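Local coordinates for citrate synthase (Pyrobaculum aerophilum, PDB 2IBP), which probably catalyses the reaction of oxaloacetate with acetyl-CoA and water to give citrate and CoA in the tricarboxylic acid cycle, at residues 158-163 with 188-193; 296-301 with 343-348. All coordinates share one frame; numbering follows the deposited sequence.

Contact 1: 158-163 with 188-193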
loop_
_atom_site.group_PDB
_atom_site.type_symbol
_atom_site.label_atom_id
_atom_site.label_comp_id
_atom_site.label_asym_id
_atom_site.label_seq_id
_atom_site.Cartn_x
_atom_site.Cartn_y
_atom_site.Cartn_z
ATOM N N MET A 158 -15.541 -0.965 8.852
ATOM C CA MET A 158 -14.424 -1.785 9.323
ATOM C C MET A 158 -14.842 -2.826 10.373
ATOM O O MET A 158 -14.494 -3.998 10.251
ATOM C CB MET A 158 -13.267 -0.935 9.801
ATOM C CG MET A 158 -11.953 -1.659 9.802
ATOM S SD MET A 158 -11.383 -2.037 8.125
ATOM C CE MET A 158 -11.133 -0.425 7.454
ATOM N N PRO A 159 -15.636 -2.432 11.385
ATOM C CA PRO A 159 -16.009 -3.451 12.376
ATOM C C PRO A 159 -16.847 -4.576 11.801
ATOM O O PRO A 159 -16.797 -5.703 12.289
ATOM C CB PRO A 159 -16.817 -2.655 13.409
ATOM C CG PRO A 159 -16.354 -1.237 13.226
ATOM C CD PRO A 159 -16.156 -1.106 11.759
ATOM N N THR A 160 -17.644 -4.275 10.790
ATOM C CA THR A 160 -18.479 -5.298 10.174
ATOM C C THR A 160 -17.597 -6.338 9.485
ATOM O O THR A 160 -17.838 -7.542 9.566
ATOM C CB THR A 160 -19.473 -4.666 9.191
ATOM O OG1 THR A 160 -20.070 -3.519 9.805
ATOM C CG2 THR A 160 -20.555 -5.665 8.802
ATOM N N ILE A 161 -16.596 -5.849 8.772
ATOM C CA ILE A 161 -15.667 -6.727 8.080
ATOM C C ILE A 161 -14.989 -7.656 9.094
ATOM O O ILE A 161 -14.960 -8.880 8.916
ATOM C CB ILE A 161 -14.610 -5.925 7.322
ATOM C CG1 ILE A 161 -15.252 -5.133 6.181
ATOM C CG2 ILE A 161 -13.540 -6.873 6.748
ATOM C CD1 ILE A 161 -14.281 -4.252 5.438
ATOM N N VAL A 162 -14.459 -7.077 10.155
ATOM C CA VAL A 162 -13.787 -7.840 11.198
ATOM C C VAL A 162 -14.703 -8.891 11.811
ATOM O O VAL A 162 -14.344 -10.069 11.920
ATOM C CB VAL A 162 -13.212 -6.899 12.264
ATOM C CG1 VAL A 162 -12.622 -7.692 13.444
ATOM C CG2 VAL A 162 -12.178 -5.946 11.641
ATOM N N ALA A 163 -15.879 -8.455 12.260
ATOM C CA ALA A 163 -16.832 -9.346 12.909
ATOM C C ALA A 163 -17.321 -10.462 11.988
ATOM O O ALA A 163 -17.407 -11.624 12.407
ATOM C CB ALA A 163 -18.019 -8.554 13.454
ATOM N N LEU A 188 -19.184 -5.614 19.295
ATOM C CA LEU A 188 -19.211 -6.769 20.195
ATOM C C LEU A 188 -20.429 -7.645 19.944
ATOM O O LEU A 188 -20.367 -8.866 20.031
ATOM C CB LEU A 188 -19.139 -6.341 21.656
ATOM C CG LEU A 188 -17.815 -5.718 22.090
ATOM C CD1 LEU A 188 -17.892 -5.275 23.547
ATOM C CD2 LEU A 188 -16.639 -6.677 21.846
ATOM N N TYR A 189 -21.562 -7.014 19.653
ATOM C CA TYR A 189 -22.763 -7.757 19.292
ATOM C C TYR A 189 -22.529 -8.594 18.013
ATOM O O TYR A 189 -22.883 -9.769 17.952
ATOM C CB TYR A 189 -23.925 -6.771 19.102
ATOM C CG TYR A 189 -25.114 -7.375 18.418
ATOM C CD1 TYR A 189 -25.926 -8.293 19.058
ATOM C CD2 TYR A 189 -25.400 -7.050 17.102
ATOM C CE1 TYR A 189 -26.981 -8.877 18.403
ATOM C CE2 TYR A 189 -26.453 -7.621 16.439
ATOM C CZ TYR A 189 -27.248 -8.535 17.090
ATOM O OH TYR A 189 -28.298 -9.094 16.413
ATOM N N MET A 190 -21.890 -7.998 17.008
ATOM C CA MET A 190 -21.622 -8.718 15.773
ATOM C C MET A 190 -20.598 -9.836 15.956
ATOM O O MET A 190 -20.652 -10.852 15.272
ATOM C CB MET A 190 -21.161 -7.753 14.687
ATOM C CG MET A 190 -22.223 -6.773 14.237
ATOM S SD MET A 190 -21.703 -5.899 12.753
ATOM C CE MET A 190 -20.232 -5.116 13.388
ATOM N N MET A 191 -19.675 -9.651 16.897
ATOM C CA MET A 191 -18.673 -10.675 17.164
ATOM C C MET A 191 -19.301 -11.863 17.856
ATOM O O MET A 191 -19.118 -12.997 17.432
ATOM C CB MET A 191 -17.570 -10.145 18.069
ATOM C CG MET A 191 -16.619 -9.178 17.407
ATOM S SD MET A 191 -15.466 -10.036 16.306
ATOM C CE MET A 191 -14.427 -10.888 17.510
ATOM N N PHE A 192 -20.078 -11.597 18.902
ATOM C CA PHE A 192 -20.543 -12.669 19.763
ATOM C C PHE A 192 -22.039 -12.988 19.769
ATOM O O PHE A 192 -22.440 -13.992 20.352
ATOM C CB PHE A 192 -20.037 -12.423 21.165
ATOM C CG PHE A 192 -18.552 -12.223 21.233
ATOM C CD1 PHE A 192 -17.681 -13.207 20.794
ATOM C CD2 PHE A 192 -18.019 -11.052 21.725
ATOM C CE1 PHE A 192 -16.313 -13.014 20.855
ATOM C CE2 PHE A 192 -16.651 -10.873 21.824
ATOM C CZ PHE A 192 -15.796 -11.857 21.374
ATOM N N GLY A 193 -22.842 -12.182 19.085
ATOM C CA GLY A 193 -24.265 -12.462 18.918
ATOM C C GLY A 193 -25.154 -12.129 20.095
ATOM O O GLY A 193 -26.308 -12.557 20.149
#
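Ala163 and Met190 meet beta carbon to beta carbon, CB of Ala163 lying 3.5 Å from CB of Met190, tighter than usual for two carbons. From that point the Met190 chain runs back along the neighbouring helix and bends at its last torsion (chi3 -60°), which turns the methyl CE in against the backbone one turn earlier. CE of Met190 sits 3.7 Å from O of Pro159 and 3.7 Å from CA of Thr160. The sulphur rides beside the threonine branches, with SD of Met190 4.1 Å from CG2 of Thr160, while the Thr160 hydroxyl is hydrogen-bonded to the carbonyl of Arg91. Met191 takes the other flank of the alanine: the bend at its chi2 (-75°) brings SD of Met191 to 3.7 Å from CA of Ala163.

Behind these side chains two helix segments, 158-163 and 188-192, run nearly parallel at 16°, their axes 9.1 Å apart. Helix 363-382 covers another side of 158-163, where Met369 packs on Pro159 and Val162; at the end of 188-192, Arg167 hydrogen-bonds to the Met191 carbonyl. No hydrogen bond crosses between the segments. The contact is therefore apolar helix packing away from the predicted active site and the magnesium site, in which a small alanine lets the backbones come close and two flexible thioethers fill in around it.

Contact 2: 296-301 with 343-348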
loop_
_atom_site.group_PDB
_atom_site.type_symbol
_atom_site.label_atom_id
_atom_site.label_comp_id
_atom_site.label_asym_id
_atom_site.label_seq_id
_atom_site.Cartn_x
_atom_site.Cartn_y
_atom_site.Cartn_z
ATOM N N ASP A 296 2.876 6.779 28.419
ATOM C CA ASP A 296 1.996 6.961 27.267
ATOM C C ASP A 296 0.636 7.349 27.849
ATOM O O ASP A 296 0.065 6.607 28.649
ATOM C CB ASP A 296 1.943 5.619 26.531
ATOM C CG ASP A 296 1.036 5.605 25.315
ATOM O OD1 ASP A 296 0.155 6.477 25.178
ATOM O OD2 ASP A 296 1.209 4.651 24.519
ATOM N N PRO A 297 0.077 8.490 27.415
ATOM C CA PRO A 297 -1.201 8.897 27.988
ATOM C C PRO A 297 -2.321 7.911 27.704
ATOM O O PRO A 297 -3.270 7.788 28.496
ATOM C CB PRO A 297 -1.484 10.244 27.309
ATOM C CG PRO A 297 -0.674 10.226 26.061
ATOM C CD PRO A 297 0.541 9.408 26.364
ATOM N N ARG A 298 -2.224 7.236 26.564
ATOM C CA ARG A 298 -3.215 6.264 26.194
ATOM C C ARG A 298 -3.114 5.083 27.143
ATOM O O ARG A 298 -4.120 4.456 27.482
ATOM C CB ARG A 298 -2.984 5.799 24.769
ATOM C CG ARG A 298 -3.051 6.913 23.737
ATOM C CD ARG A 298 -2.559 6.436 22.407
ATOM N NE ARG A 298 -1.175 6.000 22.513
ATOM C CZ ARG A 298 -0.526 5.368 21.551
ATOM N NH1 ARG A 298 -1.119 5.128 20.389
ATOM N NH2 ARG A 298 0.705 4.944 21.769
ATOM N N ALA A 299 -1.890 4.780 27.566
ATOM C CA ALA A 299 -1.664 3.640 28.466
ATOM C C ALA A 299 -2.252 3.901 29.846
ATOM O O ALA A 299 -2.886 3.017 30.438
ATOM C CB ALA A 299 -0.164 3.331 28.563
ATOM N N LYS A 300 -2.084 5.126 30.325
ATOM C CA LYS A 300 -2.582 5.524 31.648
ATOM C C LYS A 300 -4.101 5.354 31.700
ATOM O O LYS A 300 -4.661 4.774 32.632
ATOM C CB LYS A 300 -2.186 6.963 31.946
ATOM C CG LYS A 300 -2.540 7.414 33.350
ATOM C CD LYS A 300 -1.827 8.710 33.731
ATOM C CE LYS A 300 -0.309 8.516 33.847
ATOM N NZ LYS A 300 0.425 9.790 34.132
ATOM N N ILE A 301 -4.753 5.814 30.642
ATOM C CA ILE A 301 -6.188 5.733 30.545
ATOM C C ILE A 301 -6.663 4.300 30.392
ATOM O O ILE A 301 -7.617 3.874 31.048
ATOM C CB ILE A 301 -6.698 6.553 29.342
ATOM C CG1 ILE A 301 -6.329 8.030 29.511
ATOM C CG2 ILE A 301 -8.197 6.396 29.163
ATOM C CD1 ILE A 301 -6.511 8.864 28.254
ATOM N N PRO A 343 5.769 2.440 30.496
ATOM C CA PRO A 343 4.813 1.629 29.781
ATOM C C PRO A 343 4.133 2.421 28.670
ATOM O O PRO A 343 3.917 3.654 28.788
ATOM C CB PRO A 343 3.784 1.248 30.855
ATOM C CG PRO A 343 4.537 1.330 32.147
ATOM C CD PRO A 343 5.460 2.511 31.934
ATOM N N ASN A 344 3.883 1.732 27.572
ATOM C CA ASN A 344 3.103 2.294 26.489
ATOM C C ASN A 344 1.777 1.522 26.408
ATOM O O ASN A 344 1.545 0.574 27.161
ATOM C CB ASN A 344 3.889 2.323 25.181
ATOM C CG ASN A 344 4.157 0.951 24.622
ATOM O OD1 ASN A 344 3.257 0.116 24.534
ATOM N ND2 ASN A 344 5.378 0.737 24.148
ATOM N N VAL A 345 0.862 1.972 25.561
ATOM C CA VAL A 345 -0.471 1.384 25.554
ATOM C C VAL A 345 -0.465 -0.136 25.351
ATOM O O VAL A 345 -1.316 -0.845 25.911
ATOM C CB VAL A 345 -1.382 2.101 24.529
ATOM C CG1 VAL A 345 -0.940 1.748 23.123
ATOM C CG2 VAL A 345 -2.854 1.740 24.783
ATOM N N ASP A 346 0.507 -0.646 24.599
ATOM C CA ASP A 346 0.593 -2.084 24.319
ATOM C C ASP A 346 0.824 -2.917 25.590
ATOM O O ASP A 346 0.571 -4.118 25.617
ATOM C CB ASP A 346 1.708 -2.364 23.315
ATOM C CG ASP A 346 1.477 -1.689 21.981
ATOM O OD1 ASP A 346 0.297 -1.465 21.617
ATOM O OD2 ASP A 346 2.482 -1.384 21.299
ATOM N N PHE A 347 1.365 -2.276 26.619
ATOM C CA PHE A 347 1.627 -2.948 27.883
ATOM C C PHE A 347 0.334 -3.450 28.512
ATOM O O PHE A 347 0.335 -4.476 29.216
ATOM C CB PHE A 347 2.326 -1.967 28.820
ATOM C CG PHE A 347 2.801 -2.566 30.109
ATOM C CD1 PHE A 347 4.099 -3.022 30.237
ATOM C CD2 PHE A 347 1.978 -2.599 31.217
ATOM C CE1 PHE A 347 4.541 -3.531 31.428
ATOM C CE2 PHE A 347 2.421 -3.119 32.398
ATOM C CZ PHE A 347 3.707 -3.575 32.502
ATOM N N TRP A 348 -0.767 -2.762 28.223
ATOM C CA TRP A 348 -2.039 -3.031 28.855
ATOM C C TRP A 348 -3.164 -3.485 27.950
ATOM O O TRP A 348 -4.029 -4.223 28.386
ATOM C CB TRP A 348 -2.579 -1.743 29.505
ATOM C CG TRP A 348 -1.774 -1.214 30.614
ATOM C CD1 TRP A 348 -0.925 -0.162 30.579
ATOM C CD2 TRP A 348 -1.683 -1.767 31.933
ATOM N NE1 TRP A 348 -0.340 0.015 31.809
ATOM C CE2 TRP A 348 -0.780 -0.966 32.658
ATOM C CE3 TRP A 348 -2.308 -2.835 32.580
ATOM C CZ2 TRP A 348 -0.471 -1.208 33.994
ATOM C CZ3 TRP A 348 -1.991 -3.082 33.899
ATOM C CH2 TRP A 348 -1.080 -2.267 34.588
#
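The guanidinium of Arg298 carries CG1 of Val345 over one face, 3.8 Å above the plane and offset toward the rim, and has the Asp296 carboxylate at its edge. NE of Arg298 gives a nearly straight bond to OD1 of Asp296 (3.0 Å, 174°) on the syn side, while NH2 of Arg298 reaches OD2 of Asp296 at 2.8 Å, making a side-on, two-pronged salt bridge. The Trp348 ring has CD2 of Phe347 over one face. CD1 of Trp348 lies 3.7 Å from O of Ala299, which meets the ring obliquely; NE1 of Trp348 hydrogen-bonds to the Tyr295 hydroxyl.

Asp296, its CG anti to the backbone N (chi1 178°), also works as the N-cap of helix 297-313: OD1 of Asp296 takes the N-H of Arg298 from above the carboxylate plane. Across the contact, Val345 N donates to OD2 of Asp296 at 2.9 Å, approaching the face opposite Arg298 NH2. A weak bond from Asp296 N to Pro343 O runs alongside. CB of Ala299 packs 3.4 Å from C of Asn344, against the loop backbone.

Asn344 opens an Asx turn, its OD1 accepting from N of Asp346, a predicted active-site residue, and its ND2 bonds to the Gly288 carbonyl beside His289, also predicted to be catalytic. An alanine in place of Asp296 would probably leave Arg298 without its charge partner, Val345 N without its acceptor and the helix start uncapped. With each oxygen gripped by two donors, one buried carboxylate joins a helix start to the loop bearing Asp346, and Arg298 is likely to stabilise the negative charge of Asp296.

Contact 1 closes before contact 2 opens along the chain, and both fall within the citrate synthase family domain. Their centres lie 25 Å apart and their nearest atoms about 14 Å, so they do not touch. Contact 1 pairs helix 141-169 with helix 183-192; contact 2 sets the start of helix 297-313 against the loop between helices 334-338 and 349-356, and no helix is common to both. Within this largely helical chain the first joins two helices close in sequence by apolar side chains, away from the predicted active site and the magnesium site, whereas the second hydrogen-bonds a loop of the predicted active site to a carboxylate that a salt bridge within 296-301 keeps in place.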